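Local atomic coordinates of ASCH domain-containing protein (Enterococcus faecalis, PDB entry 1T62), a protein that is of unknown function but carries an ASCH domain of the PUA clan and may bind RNA. Residues Met20-Val25 against Tyr71-Asp76; Ala50-Leu55 against Met139-Gln144; Gln64-Gly69 against Thr88-Met93; Ala83-Thr88 against Phe146-Leu151; Asn96-Ser101 against Leu111-Trp116. One frame throughout, in Å; residues are numbered along the deposited sequence.

Interaction 1 (Met20-Val25 against Tyr71-Asp76); sequences MLMPDV and YDIILD
The Tyr71 ring meets Met20 obliquely. SD of Met20 lies 4.9 Å from the ring centroid and 60° off the ring normal, a Met-aromatic contact. The ring atom it approaches is CE1 of Tyr71, 3.7 Å from Met20 SD. The pyrrolidine of Pro23 sets its CG 3.6 Å from CG1 of Ile73, while Met22 brings CG to within 3.6 Å of Ile73 CD1. Val25 lies beside Ile73, pointing the same way, with CG1 3.6 Å from CB of Ile73. Val25 and Ile73 form a parallel bridge, preceded by the bond from Ile73 N to Asp24 O (3.0 Å, 154° at the hydrogen). On the other sheet face, Asp24 OD1 and Asp72 OD2 stand 4.5 Å apart; Asp72 OD1 and OD2 are hydrogen-bonded to Gln70 NE2 and Trp26 NE1. Within this chain strand 24-27 edges the sheet; Leu2 of the second subunit packs on Val25. From helix 2-16, Trp9 packs on Met20 and Pro23 and Val5 on Val25 and Ile73, while strand 81-94 flanks Tyr71.

Interaction 2 (Ala50-Leu55 against Met139-Gln144); sequences ATCSSL and MLLVCQ
Ser53 and Val142 form an antiparallel hydrogen-bonded pair, with Val142 N to Ser53 O at 2.8 Å and nearly straight at the hydrogen (173°), and Ser53 N returning a bond to Val142 O. Thr51 and Gln144, the next hydrogen-bonded pair two residues along, exchange bonds in the same way. A fifth bond, Leu55 N to Leu140 O (3.3 Å), carries the pairing just past the end of strand 50-54. Between the two bonded pairs, Cys52 and Cys143 form a non-hydrogen-bonded pair whose CA atoms are 4.4 Å apart, and Cys143 SG stays 4.1 Å from Cys52 CB. The apolar end is built by Leu55: its CB meets Val142 CG2 at 3.6 Å, and its CD2 reaches Leu140 CB at 3.7 Å. In the next shell, Tyr58 OH is hydrogen-bonded to Ser53 OG and Thr87 OG1 to Gln144 OE1, anchoring both polar tips. Strand 50-54 is outermost in this chain's sheet, but the second subunit meets this edge, through backbone hydrogen bonds with Cys52 and tag histidines packed on Thr51 and Ser53. Strand 81-94 flanks strand 140-151 across from it, and Phe102 of helix 100-105 and Phe124 of helix 113-128 pack on the cysteine face.

Interaction 3 (Gln64-Gly69 against Thr88-Met93); sequences QLPKAG and TKVEIM
Val90 reaches from strand 81-94 onto the backbone of the loop 64-69. Its CB, directed toward the loop, lies 4.0 Å from Pro66 O. CG1, anti to the backbone N (chi1 176°), comes to 3.6 Å from the same Pro66 O and, more loosely, 4.4 Å from Pro66 CG. CG2 approaches Pro66 O to 3.5 Å and continues along the chain to Lys67 C and Ala68 N, both at 3.7 Å. Thus both methyls of Val90 lie against Pro66 O from one side. Further along the strand, Ile92 extends CD1 to meet CD1 of Leu65 at 3.6 Å, the two side chains crossing at about a right angle. Leu65 also packs on Leu55 and Tyr58, and Pro66 touches Val142 and Gln144, which ties the loop to helix 55-60 and strand 140-151. Lys89 and Glu91 point away from the loop and pair with each other in a salt bridge. Between 64-69 and 88-93 the contacts are van der Waals, made by branched aliphatic tips against carbon and backbone atoms, which implies that shape carries them; the polar tie to the strand comes just before 88, in the backbone hydrogen bond of Gly69 with Thr87.

Interaction 4 (Ala83-Thr88 against Phe146-Leu151); sequences AIIRTT and FEVVDL
Ile84 faces both Val149 and Asp150 in a classic beta bulge that shifts the register of the antiparallel strands 81-94 and 140-151, inside the mixed sheet of this ASCH domain. Among the backbone bonds, Ile84 O accepts Val149 N at 2.8 Å and Asp150 N only weakly, while Ile84 N gives to Asp150 O at 2.7 Å. Past the bulge, Arg86 and Glu147 exchange a pair of bonds, Arg86 N to Glu147 O being the straighter (164°). The charged contact is Arg86 with Glu147: their side chains run side by side and form a salt bridge, but the modelled NH1 to OE1 separation is too short to trust. Asp150 has its salt bridge with Lys15. Among the apolar contacts, Ile85 CG2 meets Val148 CG2 beside Phe146, where Val43 of helix 33-44 also packs, and Ile84 CG1 meets Val149 CG1 at the bulge. In the CH-pi contact, Ile85 CD1 lies over one face of the Phe146 ring, 3.7 Å from its centroid and 25° off the normal.

Interaction 5 (Asn96-Ser101 against Leu111-Trp116); sequences NKVSES and LTLDYW
Two helix starts meet here: Val98, just ahead of helix 100-105, packs against Leu113 and Trp116 in the first turn of helix 113-128. Val98 and Trp116 reach toward each other tip to tip, the valine methyls against the six-membered ring. CG2 comes 3.6 Å from CZ3 of Trp116, meeting the ring obliquely, and CG1 lies 3.9 Å from CH2. CG of Trp116 is anti to the backbone N (chi1 -178°). Leu113 adds a second apolar contact: CD2 sits 3.9 Å from Val98 CG2, while CD1 is 3.8 Å from Val98 O and 4.1 Å from Glu100 N. Beyond the interface, Trp116 stacks on His120 and touches Phe102 and Ala103, so the indole also packs between the two helices. Ser99 caps its helix, OG accepting a hydrogen bond from Phe102 N. Thr112 sits at the N-cap position of the other, its O receiving Trp116 N at 2.8 Å. The whole is a packing of two helix N-termini through apolar side chains in or just before their first turns.

How the interactions relate
Interactions 1 to 4 belong to one mixed sheet, ordered 24-27, 71-75, 81-94, 140-151, 50-54, in which strand 81-94 turns a corner at Thr88, shared by interactions 3 and 4. Interaction 1 joins the first two strands, interaction 4 the third and fourth and interaction 2 the last two; interaction 3 lays loop 64-69 on strand 81-94. Centres of interactions 1 and 4, and of 2 and 3, are 9 Å apart; probable backbone hydrogen bonds, Ile74 N to Ala83 O and Cys143 N to Glu91 O, link each pair. Interaction 5, between the segments of interaction 2 in sequence and 28 Å from interaction 1 between centres, touches Leu141 and Met93. Helix 2-16 covers interactions 1 and 4, helices 100-105 and 113-128 interaction 2.

Interaction 1 (Met20-Val25 against Tyr71-Asp76)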
# COMPACT_ATOMS: atom_id res chain seq x y z
N MET B 20 19.17 -0.52 -16.85
CA MET B 20 18.13 0.45 -17.20
C MET B 20 17.84 1.32 -15.98
O MET B 20 18.40 1.10 -14.91
CB MET B 20 16.88 -0.31 -17.67
CG MET B 20 17.18 -1.28 -18.81
SD MET B 20 15.86 -2.44 -19.26
CE MET B 20 16.11 -3.74 -18.05
N LEU B 21 16.99 2.33 -16.14
CA LEU B 21 16.65 3.20 -15.02
C LEU B 21 15.44 2.60 -14.33
O LEU B 21 14.63 1.93 -14.98
CB LEU B 21 16.30 4.60 -15.50
CG LEU B 21 17.39 5.30 -16.30
CD1 LEU B 21 16.91 5.52 -17.75
CD2 LEU B 21 17.75 6.61 -15.60
N MET B 22 15.30 2.82 -13.03
CA MET B 22 14.16 2.27 -12.31
C MET B 22 12.89 2.85 -12.92
O MET B 22 12.79 4.05 -13.13
CB MET B 22 14.25 2.59 -10.82
CG MET B 22 13.21 1.84 -9.99
SD MET B 22 13.63 1.75 -8.24
CE MET B 22 12.85 3.24 -7.62
N PRO B 23 11.92 1.99 -13.21
CA PRO B 23 10.66 2.43 -13.80
C PRO B 23 9.72 2.99 -12.74
O PRO B 23 10.10 3.12 -11.57
CB PRO B 23 10.11 1.14 -14.40
CG PRO B 23 10.49 0.14 -13.35
CD PRO B 23 11.94 0.53 -13.04
N ASP B 24 8.50 3.33 -13.14
CA ASP B 24 7.52 3.84 -12.20
C ASP B 24 7.12 2.67 -11.31
O ASP B 24 7.17 1.50 -11.74
CB ASP B 24 6.29 4.33 -12.97
CG ASP B 24 6.62 5.36 -14.02
OD1 ASP B 24 5.92 5.40 -15.05
OD2 ASP B 24 7.58 6.14 -13.82
N VAL B 25 6.74 2.96 -10.07
CA VAL B 25 6.29 1.91 -9.15
C VAL B 25 4.91 2.35 -8.69
O VAL B 25 4.70 3.52 -8.43
CB VAL B 25 7.24 1.75 -7.94
CG1 VAL B 25 8.69 1.78 -8.40
CG2 VAL B 25 6.98 2.80 -6.91
N TYR B 71 8.91 -1.13 -18.39
CA TYR B 71 8.69 -1.91 -17.18
C TYR B 71 8.00 -1.10 -16.08
O TYR B 71 8.08 0.13 -16.03
CB TYR B 71 10.00 -2.44 -16.60
CG TYR B 71 10.75 -3.40 -17.49
CD1 TYR B 71 11.67 -2.93 -18.43
CD2 TYR B 71 10.56 -4.77 -17.36
CE1 TYR B 71 12.39 -3.81 -19.22
CE2 TYR B 71 11.27 -5.66 -18.15
CZ TYR B 71 12.18 -5.18 -19.08
OH TYR B 71 12.87 -6.07 -19.89
N ASP B 72 7.33 -1.82 -15.19
CA ASP B 72 6.65 -1.21 -14.08
C ASP B 72 6.80 -2.09 -12.86
O ASP B 72 6.51 -3.28 -12.91
CB ASP B 72 5.18 -1.02 -14.38
CG ASP B 72 4.93 -0.03 -15.48
OD1 ASP B 72 5.18 -0.39 -16.65
OD2 ASP B 72 4.49 1.10 -15.18
N ILE B 73 7.27 -1.50 -11.76
CA ILE B 73 7.40 -2.24 -10.52
C ILE B 73 6.01 -2.17 -9.90
O ILE B 73 5.44 -1.09 -9.79
CB ILE B 73 8.48 -1.59 -9.63
CG1 ILE B 73 9.83 -1.66 -10.35
CG2 ILE B 73 8.57 -2.30 -8.30
CD1 ILE B 73 10.96 -0.89 -9.68
N ILE B 74 5.46 -3.31 -9.51
CA ILE B 74 4.12 -3.36 -8.93
C ILE B 74 4.07 -3.60 -7.42
O ILE B 74 4.70 -4.52 -6.91
CB ILE B 74 3.29 -4.45 -9.60
CG1 ILE B 74 3.14 -4.15 -11.08
CG2 ILE B 74 1.96 -4.59 -8.90
CD1 ILE B 74 2.48 -2.82 -11.36
N LEU B 75 3.31 -2.76 -6.71
CA LEU B 75 3.18 -2.89 -5.27
C LEU B 75 1.85 -3.52 -4.91
O LEU B 75 0.89 -3.40 -5.68
CB LEU B 75 3.26 -1.53 -4.60
CG LEU B 75 4.58 -0.78 -4.78
CD1 LEU B 75 4.50 0.56 -4.08
CD2 LEU B 75 5.71 -1.61 -4.20
N ASP B 76 1.79 -4.18 -3.76
CA ASP B 76 0.54 -4.80 -3.31
C ASP B 76 -0.21 -3.80 -2.42
O ASP B 76 0.22 -2.65 -2.28
CB ASP B 76 0.81 -6.12 -2.58
CG ASP B 76 1.60 -5.95 -1.28
OD1 ASP B 76 2.21 -4.88 -1.05
OD2 ASP B 76 1.62 -6.90 -0.48

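Interaction 2 (Ala50-Leu55 against Met139-Gln144)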
# COMPACT_ATOMS: atom_id res chain seq x y z
N ALA B 50 -3.77 -7.38 -18.14
CA ALA B 50 -4.02 -6.07 -18.75
C ALA B 50 -4.53 -5.05 -17.72
O ALA B 50 -5.00 -5.41 -16.65
CB ALA B 50 -5.02 -6.20 -19.87
N THR B 51 -4.42 -3.78 -18.10
CA THR B 51 -4.83 -2.67 -17.26
C THR B 51 -5.35 -1.55 -18.14
O THR B 51 -5.26 -1.60 -19.37
CB THR B 51 -3.64 -2.09 -16.50
OG1 THR B 51 -2.85 -3.16 -16.00
CG2 THR B 51 -4.11 -1.23 -15.36
N CYS B 52 -5.89 -0.53 -17.51
CA CYS B 52 -6.37 0.60 -18.26
C CYS B 52 -6.45 1.80 -17.34
O CYS B 52 -6.84 1.68 -16.18
CB CYS B 52 -7.73 0.30 -18.89
SG CYS B 52 -9.03 -0.08 -17.73
N SER B 53 -6.02 2.93 -17.87
CA SER B 53 -6.03 4.19 -17.14
C SER B 53 -6.72 5.19 -18.05
O SER B 53 -6.93 4.91 -19.23
CB SER B 53 -4.58 4.62 -16.83
OG SER B 53 -3.72 4.46 -17.95
N SER B 54 -7.07 6.34 -17.49
CA SER B 54 -7.75 7.40 -18.23
C SER B 54 -6.79 8.24 -19.04
O SER B 54 -5.94 8.90 -18.47
CB SER B 54 -8.49 8.34 -17.28
OG SER B 54 -8.96 9.48 -17.98
N LEU B 55 -6.94 8.22 -20.35
CA LEU B 55 -6.07 9.02 -21.21
C LEU B 55 -6.15 10.48 -20.77
O LEU B 55 -5.22 11.25 -20.97
CB LEU B 55 -6.50 8.90 -22.66
CG LEU B 55 -5.83 9.92 -23.59
CD1 LEU B 55 -4.33 9.76 -23.54
CD2 LEU B 55 -6.36 9.71 -24.97
N MET B 139 -15.02 8.13 -22.72
CA MET B 139 -13.72 8.70 -22.48
C MET B 139 -12.71 7.67 -22.92
O MET B 139 -12.86 6.48 -22.64
CB MET B 139 -13.53 9.02 -21.01
CG MET B 139 -13.59 7.82 -20.10
SD MET B 139 -12.68 8.17 -18.60
CE MET B 139 -11.06 7.91 -19.21
N LEU B 140 -11.71 8.14 -23.65
CA LEU B 140 -10.63 7.31 -24.17
C LEU B 140 -9.85 6.64 -23.02
O LEU B 140 -9.58 7.27 -22.00
CB LEU B 140 -9.70 8.19 -25.00
CG LEU B 140 -9.85 8.33 -26.53
CD1 LEU B 140 -11.13 7.67 -27.01
CD2 LEU B 140 -9.80 9.79 -26.92
N LEU B 141 -9.50 5.37 -23.20
CA LEU B 141 -8.73 4.62 -22.22
C LEU B 141 -7.35 4.29 -22.75
O LEU B 141 -7.16 4.11 -23.95
CB LEU B 141 -9.39 3.29 -21.89
CG LEU B 141 -10.60 3.26 -20.98
CD1 LEU B 141 -11.13 1.85 -20.94
CD2 LEU B 141 -10.20 3.73 -19.59
N VAL B 142 -6.39 4.20 -21.84
CA VAL B 142 -5.03 3.84 -22.21
C VAL B 142 -4.83 2.41 -21.71
O VAL B 142 -4.67 2.17 -20.50
CB VAL B 142 -4.01 4.79 -21.56
CG1 VAL B 142 -2.60 4.34 -21.89
CG2 VAL B 142 -4.25 6.21 -22.06
N CYS B 143 -4.86 1.46 -22.64
CA CYS B 143 -4.73 0.04 -22.32
C CYS B 143 -3.33 -0.56 -22.50
O CYS B 143 -2.66 -0.34 -23.51
CB CYS B 143 -5.74 -0.75 -23.16
SG CYS B 143 -7.46 -0.18 -22.98
N GLN B 144 -2.89 -1.33 -21.49
CA GLN B 144 -1.59 -1.98 -21.50
C GLN B 144 -1.70 -3.49 -21.34
O GLN B 144 -2.44 -3.99 -20.51
CB GLN B 144 -0.72 -1.49 -20.35
CG GLN B 144 -0.25 -0.07 -20.47
CD GLN B 144 0.50 0.37 -19.24
OE1 GLN B 144 1.61 -0.10 -18.95
NE2 GLN B 144 -0.12 1.26 -18.48

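Interaction 3 (Gln64-Gly69 against Thr88-Met93)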
# COMPACT_ATOMS: atom_id res chain seq x y z
N GLN B 64 3.71 11.50 -20.52
CA GLN B 64 3.77 10.65 -21.70
C GLN B 64 2.95 9.40 -21.36
O GLN B 64 2.70 9.12 -20.19
CB GLN B 64 5.21 10.24 -22.00
CG GLN B 64 6.13 11.41 -22.19
CD GLN B 64 5.60 12.38 -23.22
OE1 GLN B 64 5.38 12.02 -24.38
NE2 GLN B 64 5.37 13.62 -22.79
N LEU B 65 2.50 8.66 -22.37
CA LEU B 65 1.74 7.44 -22.10
C LEU B 65 2.73 6.30 -21.97
O LEU B 65 3.87 6.41 -22.42
CB LEU B 65 0.79 7.10 -23.25
CG LEU B 65 -0.22 8.10 -23.80
CD1 LEU B 65 -1.15 7.36 -24.76
CD2 LEU B 65 -1.01 8.73 -22.66
N PRO B 66 2.32 5.20 -21.34
CA PRO B 66 3.25 4.08 -21.22
C PRO B 66 3.75 3.68 -22.61
O PRO B 66 3.06 3.87 -23.61
CB PRO B 66 2.41 2.99 -20.56
CG PRO B 66 0.97 3.46 -20.75
CD PRO B 66 1.08 4.94 -20.60
N LYS B 67 4.96 3.14 -22.67
CA LYS B 67 5.51 2.75 -23.95
C LYS B 67 5.56 1.23 -24.08
O LYS B 67 5.55 0.50 -23.09
CB LYS B 67 6.92 3.33 -24.12
CG LYS B 67 7.04 4.74 -23.60
CD LYS B 67 8.39 5.36 -23.88
CE LYS B 67 8.55 5.69 -25.37
NZ LYS B 67 8.55 4.48 -26.27
N ALA B 68 5.58 0.77 -25.33
CA ALA B 68 5.66 -0.64 -25.61
C ALA B 68 7.04 -1.06 -25.13
O ALA B 68 8.03 -0.39 -25.44
CB ALA B 68 5.53 -0.88 -27.11
N GLY B 69 7.10 -2.14 -24.37
CA GLY B 69 8.37 -2.64 -23.88
C GLY B 69 8.86 -2.14 -22.54
O GLY B 69 9.80 -2.72 -21.99
N THR B 88 3.90 -5.40 -23.37
CA THR B 88 4.12 -5.89 -24.73
C THR B 88 3.19 -5.18 -25.70
O THR B 88 3.31 -5.35 -26.91
CB THR B 88 3.85 -7.41 -24.85
OG1 THR B 88 2.54 -7.70 -24.35
CG2 THR B 88 4.85 -8.21 -24.05
N LYS B 89 2.27 -4.38 -25.17
CA LYS B 89 1.30 -3.69 -26.01
C LYS B 89 0.65 -2.50 -25.33
O LYS B 89 0.29 -2.56 -24.18
CB LYS B 89 0.24 -4.72 -26.42
CG LYS B 89 -0.87 -4.24 -27.33
CD LYS B 89 -1.83 -5.40 -27.59
CE LYS B 89 -3.02 -4.95 -28.39
NZ LYS B 89 -3.68 -3.79 -27.75
N VAL B 90 0.52 -1.39 -26.05
CA VAL B 90 -0.13 -0.20 -25.51
C VAL B 90 -1.19 0.18 -26.53
O VAL B 90 -0.90 0.30 -27.72
CB VAL B 90 0.86 1.00 -25.35
CG1 VAL B 90 0.11 2.24 -24.87
CG2 VAL B 90 1.97 0.64 -24.38
N GLU B 91 -2.42 0.37 -26.07
CA GLU B 91 -3.48 0.72 -26.99
C GLU B 91 -4.48 1.70 -26.42
O GLU B 91 -4.88 1.59 -25.26
CB GLU B 91 -4.19 -0.55 -27.45
CG GLU B 91 -5.44 -0.30 -28.26
CD GLU B 91 -5.99 -1.57 -28.84
OE1 GLU B 91 -5.99 -2.59 -28.13
OE2 GLU B 91 -6.43 -1.55 -30.01
N ILE B 92 -4.90 2.64 -27.26
CA ILE B 92 -5.88 3.65 -26.88
C ILE B 92 -7.23 3.32 -27.50
O ILE B 92 -7.33 3.21 -28.72
CB ILE B 92 -5.45 5.04 -27.38
CG1 ILE B 92 -4.09 5.41 -26.80
CG2 ILE B 92 -6.49 6.07 -27.00
CD1 ILE B 92 -3.60 6.73 -27.26
N MET B 93 -8.27 3.16 -26.68
CA MET B 93 -9.61 2.84 -27.19
C MET B 93 -10.72 3.43 -26.32
O MET B 93 -10.58 3.54 -25.11
CB MET B 93 -9.81 1.33 -27.28
CG MET B 93 -10.12 0.69 -25.95
SD MET B 93 -10.40 -1.06 -26.10
CE MET B 93 -8.77 -1.68 -25.67

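Interaction 4 (Ala83-Thr88 against Phe146-Leu151)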
# COMPACT_ATOMS: atom_id res chain seq x y z
N ALA B 83 5.73 -7.53 -7.77
CA ALA B 83 6.36 -8.14 -8.93
C ALA B 83 6.66 -7.06 -9.94
O ALA B 83 6.17 -5.94 -9.82
CB ALA B 83 5.45 -9.18 -9.54
N ILE B 84 7.48 -7.37 -10.93
CA ILE B 84 7.76 -6.40 -11.96
C ILE B 84 7.22 -6.97 -13.28
O ILE B 84 7.25 -8.18 -13.52
CB ILE B 84 9.28 -6.04 -12.03
CG1 ILE B 84 9.81 -6.21 -13.44
CG2 ILE B 84 10.08 -6.81 -11.02
CD1 ILE B 84 9.68 -4.95 -14.23
N ILE B 85 6.67 -6.09 -14.12
CA ILE B 85 6.06 -6.51 -15.37
C ILE B 85 6.57 -5.78 -16.60
O ILE B 85 7.11 -4.68 -16.51
CB ILE B 85 4.55 -6.31 -15.28
CG1 ILE B 85 4.23 -4.83 -15.14
CG2 ILE B 85 4.01 -7.02 -14.06
CD1 ILE B 85 2.78 -4.51 -15.23
N ARG B 86 6.38 -6.40 -17.76
CA ARG B 86 6.81 -5.78 -19.00
C ARG B 86 5.62 -5.60 -19.93
O ARG B 86 4.85 -6.54 -20.16
CB ARG B 86 7.87 -6.62 -19.70
CG ARG B 86 8.74 -5.77 -20.56
CD ARG B 86 8.73 -6.18 -22.00
NE ARG B 86 9.73 -7.20 -22.26
CZ ARG B 86 9.52 -8.50 -22.09
NH1 ARG B 86 8.33 -8.89 -21.65
NH2 ARG B 86 10.47 -9.37 -22.35
N THR B 87 5.47 -4.40 -20.47
CA THR B 87 4.37 -4.10 -21.37
C THR B 87 4.72 -4.53 -22.80
O THR B 87 5.71 -4.08 -23.36
CB THR B 87 4.05 -2.59 -21.36
OG1 THR B 87 3.82 -2.15 -20.01
CG2 THR B 87 2.81 -2.31 -22.18
N THR B 88 3.90 -5.40 -23.37
CA THR B 88 4.12 -5.89 -24.73
C THR B 88 3.19 -5.18 -25.70
O THR B 88 3.31 -5.35 -26.91
CB THR B 88 3.85 -7.41 -24.85
OG1 THR B 88 2.54 -7.70 -24.35
CG2 THR B 88 4.85 -8.21 -24.05
N PHE B 146 0.67 -6.60 -20.53
CA PHE B 146 1.97 -6.91 -19.98
C PHE B 146 2.12 -8.38 -19.59
O PHE B 146 1.16 -9.16 -19.66
CB PHE B 146 2.19 -6.06 -18.72
CG PHE B 146 1.07 -6.19 -17.72
CD1 PHE B 146 -0.07 -5.39 -17.82
CD2 PHE B 146 1.11 -7.18 -16.73
CE1 PHE B 146 -1.15 -5.58 -16.95
CE2 PHE B 146 0.03 -7.37 -15.86
CZ PHE B 146 -1.10 -6.57 -15.98
N GLU B 147 3.33 -8.74 -19.17
CA GLU B 147 3.64 -10.08 -18.70
C GLU B 147 4.47 -9.95 -17.42
O GLU B 147 5.34 -9.09 -17.33
CB GLU B 147 4.40 -10.89 -19.77
CG GLU B 147 5.69 -10.32 -20.33
CD GLU B 147 6.23 -11.17 -21.50
OE1 GLU B 147 7.24 -10.81 -22.14
OE2 GLU B 147 5.62 -12.23 -21.78
N VAL B 148 4.16 -10.77 -16.42
CA VAL B 148 4.90 -10.73 -15.17
C VAL B 148 6.29 -11.27 -15.46
O VAL B 148 6.48 -12.43 -15.82
CB VAL B 148 4.22 -11.55 -14.07
CG1 VAL B 148 5.23 -11.89 -12.96
CG2 VAL B 148 3.07 -10.74 -13.50
N VAL B 149 7.25 -10.38 -15.28
CA VAL B 149 8.64 -10.64 -15.59
C VAL B 149 9.53 -10.95 -14.37
O VAL B 149 10.67 -11.33 -14.52
CB VAL B 149 9.14 -9.40 -16.42
CG1 VAL B 149 10.27 -8.70 -15.72
CG2 VAL B 149 9.46 -9.82 -17.83
N ASP B 150 8.99 -10.79 -13.17
CA ASP B 150 9.75 -11.06 -11.96
C ASP B 150 8.85 -10.91 -10.72
O ASP B 150 7.99 -10.04 -10.67
CB ASP B 150 10.94 -10.10 -11.88
CG ASP B 150 11.92 -10.45 -10.75
OD1 ASP B 150 12.97 -9.77 -10.66
OD2 ASP B 150 11.67 -11.39 -9.96
N LEU B 151 9.04 -11.79 -9.74
CA LEU B 151 8.27 -11.73 -8.50
C LEU B 151 9.21 -11.28 -7.39
O LEU B 151 10.39 -11.62 -7.40
CB LEU B 151 7.72 -13.11 -8.15
CG LEU B 151 6.70 -13.75 -9.08
CD1 LEU B 151 6.39 -15.15 -8.58
CD2 LEU B 151 5.43 -12.91 -9.13

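Interaction 5 (Asn96-Ser101 against Leu111-Trp116)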
# COMPACT_ATOMS: atom_id res chain seq x y z
N ASN B 96 -16.55 2.70 -24.27
CA ASN B 96 -17.77 2.05 -24.76
C ASN B 96 -17.52 1.10 -25.93
O ASN B 96 -18.46 0.50 -26.46
CB ASN B 96 -18.78 3.12 -25.20
CG ASN B 96 -18.26 4.00 -26.33
OD1 ASN B 96 -18.88 4.99 -26.69
ND2 ASN B 96 -17.11 3.63 -26.89
N LYS B 97 -16.26 0.96 -26.32
CA LYS B 97 -15.87 0.09 -27.43
C LYS B 97 -14.99 -1.09 -27.00
O LYS B 97 -14.45 -1.78 -27.85
CB LYS B 97 -15.11 0.90 -28.49
CG LYS B 97 -15.95 1.33 -29.69
CD LYS B 97 -15.23 2.37 -30.56
CE LYS B 97 -13.86 1.89 -31.09
NZ LYS B 97 -13.15 2.91 -31.95
N VAL B 98 -14.84 -1.33 -25.70
CA VAL B 98 -13.98 -2.44 -25.28
C VAL B 98 -14.56 -3.82 -25.61
O VAL B 98 -15.76 -4.06 -25.45
CB VAL B 98 -13.67 -2.39 -23.76
CG1 VAL B 98 -13.19 -0.99 -23.37
CG2 VAL B 98 -14.88 -2.79 -22.95
N SER B 99 -13.70 -4.72 -26.08
CA SER B 99 -14.08 -6.08 -26.44
C SER B 99 -14.02 -6.96 -25.21
O SER B 99 -13.24 -6.68 -24.31
CB SER B 99 -13.10 -6.65 -27.45
OG SER B 99 -11.83 -6.84 -26.84
N GLU B 100 -14.82 -8.02 -25.17
CA GLU B 100 -14.79 -8.90 -24.01
C GLU B 100 -13.38 -9.49 -23.91
O GLU B 100 -12.94 -9.92 -22.84
CB GLU B 100 -15.83 -10.01 -24.16
CG GLU B 100 -15.80 -10.72 -25.48
CD GLU B 100 -16.71 -11.93 -25.50
OE1 GLU B 100 -16.95 -12.50 -26.59
OE2 GLU B 100 -17.20 -12.32 -24.41
N SER B 101 -12.68 -9.48 -25.04
CA SER B 101 -11.31 -9.97 -25.14
C SER B 101 -10.44 -9.23 -24.13
O SER B 101 -9.75 -9.84 -23.31
CB SER B 101 -10.80 -9.71 -26.56
OG SER B 101 -9.42 -10.02 -26.69
N LEU B 111 -18.60 -11.97 -14.85
CA LEU B 111 -17.80 -11.08 -15.68
C LEU B 111 -18.44 -10.81 -17.04
O LEU B 111 -18.05 -11.39 -18.05
CB LEU B 111 -16.40 -11.67 -15.90
CG LEU B 111 -16.25 -13.12 -16.39
CD1 LEU B 111 -14.85 -13.33 -16.98
CD2 LEU B 111 -16.50 -14.08 -15.24
N THR B 112 -19.44 -9.92 -17.07
CA THR B 112 -20.10 -9.56 -18.33
C THR B 112 -19.67 -8.14 -18.67
O THR B 112 -19.27 -7.40 -17.77
CB THR B 112 -21.64 -9.64 -18.20
OG1 THR B 112 -22.24 -8.99 -19.32
CG2 THR B 112 -22.10 -8.98 -16.90
N LEU B 113 -19.75 -7.72 -19.93
CA LEU B 113 -19.33 -6.37 -20.29
C LEU B 113 -20.09 -5.26 -19.58
O LEU B 113 -19.50 -4.27 -19.13
CB LEU B 113 -19.42 -6.14 -21.80
CG LEU B 113 -18.20 -6.64 -22.58
CD1 LEU B 113 -18.41 -6.40 -24.06
CD2 LEU B 113 -16.96 -5.93 -22.12
N ASP B 114 -21.41 -5.43 -19.46
CA ASP B 114 -22.22 -4.43 -18.78
C ASP B 114 -21.68 -4.20 -17.38
O ASP B 114 -21.67 -3.08 -16.88
CB ASP B 114 -23.68 -4.89 -18.73
CG ASP B 114 -24.32 -4.96 -20.10
OD1 ASP B 114 -23.87 -5.78 -20.93
OD2 ASP B 114 -25.26 -4.18 -20.35
N TYR B 115 -21.22 -5.28 -16.74
CA TYR B 115 -20.67 -5.17 -15.41
C TYR B 115 -19.26 -4.60 -15.46
O TYR B 115 -18.92 -3.68 -14.72
CB TYR B 115 -20.63 -6.54 -14.72
CG TYR B 115 -19.98 -6.46 -13.35
CD1 TYR B 115 -18.59 -6.49 -13.22
CD2 TYR B 115 -20.75 -6.27 -12.20
CE1 TYR B 115 -17.99 -6.30 -11.97
CE2 TYR B 115 -20.16 -6.09 -10.96
CZ TYR B 115 -18.78 -6.10 -10.85
OH TYR B 115 -18.18 -5.88 -9.63
N TRP B 116 -18.44 -5.17 -16.34
CA TRP B 116 -17.06 -4.72 -16.51
C TRP B 116 -17.10 -3.21 -16.68
O TRP B 116 -16.35 -2.46 -16.04
CB TRP B 116 -16.44 -5.36 -17.75
CG TRP B 116 -15.01 -4.99 -17.96
CD1 TRP B 116 -13.91 -5.71 -17.59
CD2 TRP B 116 -14.51 -3.78 -18.54
NE1 TRP B 116 -12.76 -5.03 -17.90
CE2 TRP B 116 -13.10 -3.84 -18.48
CE3 TRP B 116 -15.12 -2.65 -19.11
CZ2 TRP B 116 -12.29 -2.81 -18.97
CZ3 TRP B 116 -14.32 -1.63 -19.59
CH2 TRP B 116 -12.91 -1.72 -19.52